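ABC transporter periplasmic-binding protein YtfQ (Mycobacterium smegmatis, PDB 6HB0) probably binds a sugar, L-arabinofuranose being the likely one, as the solute-binding protein of a mycobacterial ABC transporter. Local coordinates at residues Gly59-Gln64 against Pro83-Gly88. Residues are numbered along the deposited sequence; the frame is centred on the assembly and turned at random.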
ATOM      1  N   GLY A  59      -6.011   9.231 -15.963  1.00 60.97           N
ATOM      2  CA  GLY A  59      -5.312  10.166 -15.064  1.00 52.67           C
ATOM      3  C   GLY A  59      -6.007  11.493 -14.762  1.00 47.85           C
ATOM      4  O   GLY A  59      -5.484  12.299 -13.990  1.00 48.94           O
ATOM      5  N   GLU A  60      -7.190  11.746 -15.325  1.00 42.63           N
ATOM      6  CA  GLU A  60      -7.734  13.105 -15.334  1.00 44.18           C
ATOM      7  C   GLU A  60      -9.041  13.242 -14.579  1.00 41.20           C
ATOM      8  O   GLU A  60     -10.004  12.541 -14.891  1.00 33.48           O
ATOM      9  CB  GLU A  60      -7.901  13.590 -16.778  1.00 50.42           C
ATOM     10  CG  GLU A  60      -6.679  14.376 -17.239  1.00 59.84           C
ATOM     11  CD  GLU A  60      -6.579  14.546 -18.742  1.00 73.79           C
ATOM     12  OE1 GLU A  60      -5.446  14.841 -19.208  1.00 88.84           O
ATOM     13  OE2 GLU A  60      -7.609  14.378 -19.449  1.00 67.88           O
ATOM     14  N   GLN A  61      -9.096  14.206 -13.649  1.00 35.33           N
ATOM     15  CA  GLN A  61     -10.292  14.381 -12.848  1.00 34.17           C
ATOM     16  C   GLN A  61     -11.567  14.655 -13.652  1.00 34.14           C
ATOM     17  O   GLN A  61     -12.633  14.111 -13.333  1.00 28.05           O
ATOM     18  CB  GLN A  61     -10.105  15.473 -11.794  1.00 34.78           C
ATOM     19  CG  GLN A  61     -11.339  15.573 -10.881  1.00 34.71           C
ATOM     20  CD  GLN A  61     -11.212  16.581  -9.810  1.00 33.13           C
ATOM     21  OE1 GLN A  61     -10.835  17.709 -10.076  1.00 30.79           O
ATOM     22  NE2 GLN A  61     -11.545  16.179  -8.575  1.00 30.91           N
ATOM     23  N   GLU A  62     -11.483  15.451 -14.711  1.00 35.89           N
ATOM     24  CA  GLU A  62     -12.721  15.819 -15.409  1.00 42.14           C
ATOM     25  C   GLU A  62     -13.329  14.587 -16.084  1.00 40.95           C
ATOM     26  O   GLU A  62     -14.535  14.440 -16.111  1.00 41.48           O
ATOM     27  CB  GLU A  62     -12.516  17.000 -16.393  1.00 54.04           C
ATOM     28  CG  GLU A  62     -11.894  18.266 -15.744  1.00 60.18           C
ATOM     29  CD  GLU A  62     -12.887  19.288 -15.175  1.00 72.61           C
ATOM     30  OE1 GLU A  62     -13.018  20.405 -15.765  1.00 79.32           O
ATOM     31  OE2 GLU A  62     -13.502  19.012 -14.108  1.00 78.81           O
ATOM     32  N   LYS A  63     -12.479  13.693 -16.575  1.00 35.55           N
ATOM     33  CA  LYS A  63     -12.906  12.433 -17.151  1.00 40.05           C
ATOM     34  C   LYS A  63     -13.431  11.433 -16.090  1.00 36.61           C
ATOM     35  O   LYS A  63     -14.332  10.679 -16.350  1.00 33.74           O
ATOM     36  CB  LYS A  63     -11.730  11.850 -17.919  1.00 46.58           C
ATOM     37  CG  LYS A  63     -12.124  10.698 -18.834  1.00 62.77           C
ATOM     38  CD  LYS A  63     -11.518  10.798 -20.240  1.00 76.55           C
ATOM     39  CE  LYS A  63     -11.828   9.549 -21.068  1.00 78.45           C
ATOM     40  NZ  LYS A  63     -10.750   9.270 -22.063  1.00 79.08           N
ATOM     41  N   GLN A  64     -12.872  11.433 -14.872  1.00 33.62           N
ATOM     42  CA  GLN A  64     -13.479  10.667 -13.787  1.00 33.05           C
ATOM     43  C   GLN A  64     -14.849  11.211 -13.407  1.00 30.45           C
ATOM     44  O   GLN A  64     -15.788  10.472 -13.213  1.00 31.18           O
ATOM     45  CB  GLN A  64     -12.511  10.642 -12.611  1.00 36.18           C
ATOM     46  CG  GLN A  64     -12.738   9.512 -11.644  1.00 38.97           C
ATOM     47  CD  GLN A  64     -11.458   9.155 -10.915  1.00 37.87           C
ATOM     48  OE1 GLN A  64     -10.742  10.063 -10.463  1.00 30.82           O
ATOM     49  NE2 GLN A  64     -11.215   7.853 -10.717  1.00 30.41           N
ATOM     50  N   PRO A  83     -10.137   7.961  -6.499  1.00 27.00           N
ATOM     51  CA  PRO A  83      -9.980   9.387  -6.851  1.00 26.99           C
ATOM     52  C   PRO A  83      -8.584   9.702  -7.376  1.00 28.92           C
ATOM     53  O   PRO A  83      -7.606   9.384  -6.733  1.00 27.21           O
ATOM     54  CB  PRO A  83     -10.195  10.125  -5.524  1.00 30.05           C
ATOM     55  CG  PRO A  83     -10.914   9.160  -4.635  1.00 32.16           C
ATOM     56  CD  PRO A  83     -10.550   7.776  -5.097  1.00 30.15           C
ATOM     57  N   VAL A  84      -8.490  10.317  -8.544  1.00 27.61           N
ATOM     58  CA  VAL A  84      -7.204  10.677  -9.093  1.00 30.69           C
ATOM     59  C   VAL A  84      -6.575  11.768  -8.228  1.00 31.40           C
ATOM     60  O   VAL A  84      -5.376  11.829  -8.122  1.00 30.59           O
ATOM     61  CB  VAL A  84      -7.311  11.103 -10.572  1.00 33.98           C
ATOM     62  CG1 VAL A  84      -8.401  12.118 -10.821  1.00 33.07           C
ATOM     63  CG2 VAL A  84      -6.017  11.716 -11.043  1.00 37.88           C
ATOM     64  N   VAL A  85      -7.397  12.613  -7.624  1.00 30.71           N
ATOM     65  CA  VAL A  85      -6.944  13.644  -6.696  1.00 29.69           C
ATOM     66  C   VAL A  85      -7.860  13.663  -5.488  1.00 28.97           C
ATOM     67  O   VAL A  85      -9.003  13.184  -5.561  1.00 30.33           O
ATOM     68  CB  VAL A  85      -6.906  15.077  -7.328  1.00 28.65           C
ATOM     69  CG1 VAL A  85      -5.859  15.161  -8.417  1.00 30.89           C
ATOM     70  CG2 VAL A  85      -8.283  15.489  -7.801  1.00 29.95           C
ATOM     71  N   ARG A  86      -7.392  14.229  -4.387  1.00 31.66           N
ATOM     72  CA  ARG A  86      -8.183  14.290  -3.142  1.00 38.26           C
ATOM     73  C   ARG A  86      -9.379  15.197  -3.177  1.00 33.99           C
ATOM     74  O   ARG A  86     -10.346  14.943  -2.444  1.00 33.94           O
ATOM     75  CB  ARG A  86      -7.348  14.798  -1.974  1.00 45.66           C
ATOM     76  CG  ARG A  86      -6.280  13.873  -1.464  1.00 57.41           C
ATOM     77  CD  ARG A  86      -5.623  14.470  -0.212  1.00 60.11           C
ATOM     78  NE  ARG A  86      -6.454  14.268   0.974  1.00 61.02           N
ATOM     79  CZ  ARG A  86      -6.544  13.116   1.645  1.00 62.25           C
ATOM     80  NH1 ARG A  86      -5.842  12.037   1.277  1.00 63.90           N
ATOM     81  NH2 ARG A  86      -7.352  13.030   2.685  1.00 62.86           N
ATOM     82  N   THR A  87      -9.323  16.276  -3.952  1.00 32.75           N
ATOM     83  CA  THR A  87     -10.261  17.384  -3.811  1.00 32.02           C
ATOM     84  C   THR A  87     -11.060  17.650  -5.044  1.00 32.32           C
ATOM     85  O   THR A  87     -10.654  17.338  -6.146  1.00 33.57           O
ATOM     86  CB  THR A  87      -9.508  18.731  -3.532  1.00 41.77           C
ATOM     87  OG1 THR A  87      -8.536  18.524  -2.518  1.00 48.96           O
ATOM     88  CG2 THR A  87     -10.485  19.785  -3.024  1.00 45.20           C
ATOM     89  N   GLY A  88     -12.204  18.286  -4.865  1.00 28.50           N
ATOM     90  CA  GLY A  88     -13.018  18.721  -5.963  1.00 27.70           C
ATOM     91  C   GLY A  88     -14.107  17.753  -6.378  1.00 31.23           C
ATOM     92  O   GLY A  88     -14.640  17.839  -7.480  1.00 29.99           O
TER
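Q61 and Q64 both set CG anti to the backbone N (chi1 -176° in Q61), and their extended chains carry the amides to T87 and V84 respectively. Both glutamines start from the first turn of helix 61-73.

Q64 acts as acceptor. Its OE1 takes the backbone N-H of V84 at 3.0 Å from V84 N. The donor lies in the plane of the Q64 carbonyl, on a lone pair. The NE2 of the same amide is given to the backbone carbonyls of S82 and A25. This buried amide is therefore held at both ends, which fixes its rotation.

Q61 acts as donor. Its NE2 binds T87 O at 2.8 Å, with an N-H...O angle of 149°. T87 O sits 19° out of the Q61 amide plane. V85 crosses this side chain at about a right angle, with its CG2 3.4 Å from Q61 NE2.

V84 packs against the start of the helix, beside Q64 OE1 and the CA and CB of Q61. Its CG1 lies 3.6 Å from Q61 CA and also touches Q64 OE1. Its other methyl, CG2, meets the carbonyl of G59, 3.1 Å from G59 O. E60 is the N-cap residue, and its carbonyl O accepts the backbone N-H of Q64.

The contact joins the start of helix 61-73 to the loop after strand 78-81, both at the C-terminal ends of parallel strands. Helix 61-73 lies in the crossover from 51-56 to 78-81, which passes strand 21-26 in the parallel sheet. This is the Rossmann-like beta-alpha-beta arrangement of one lobe of a type I periplasmic binding protein.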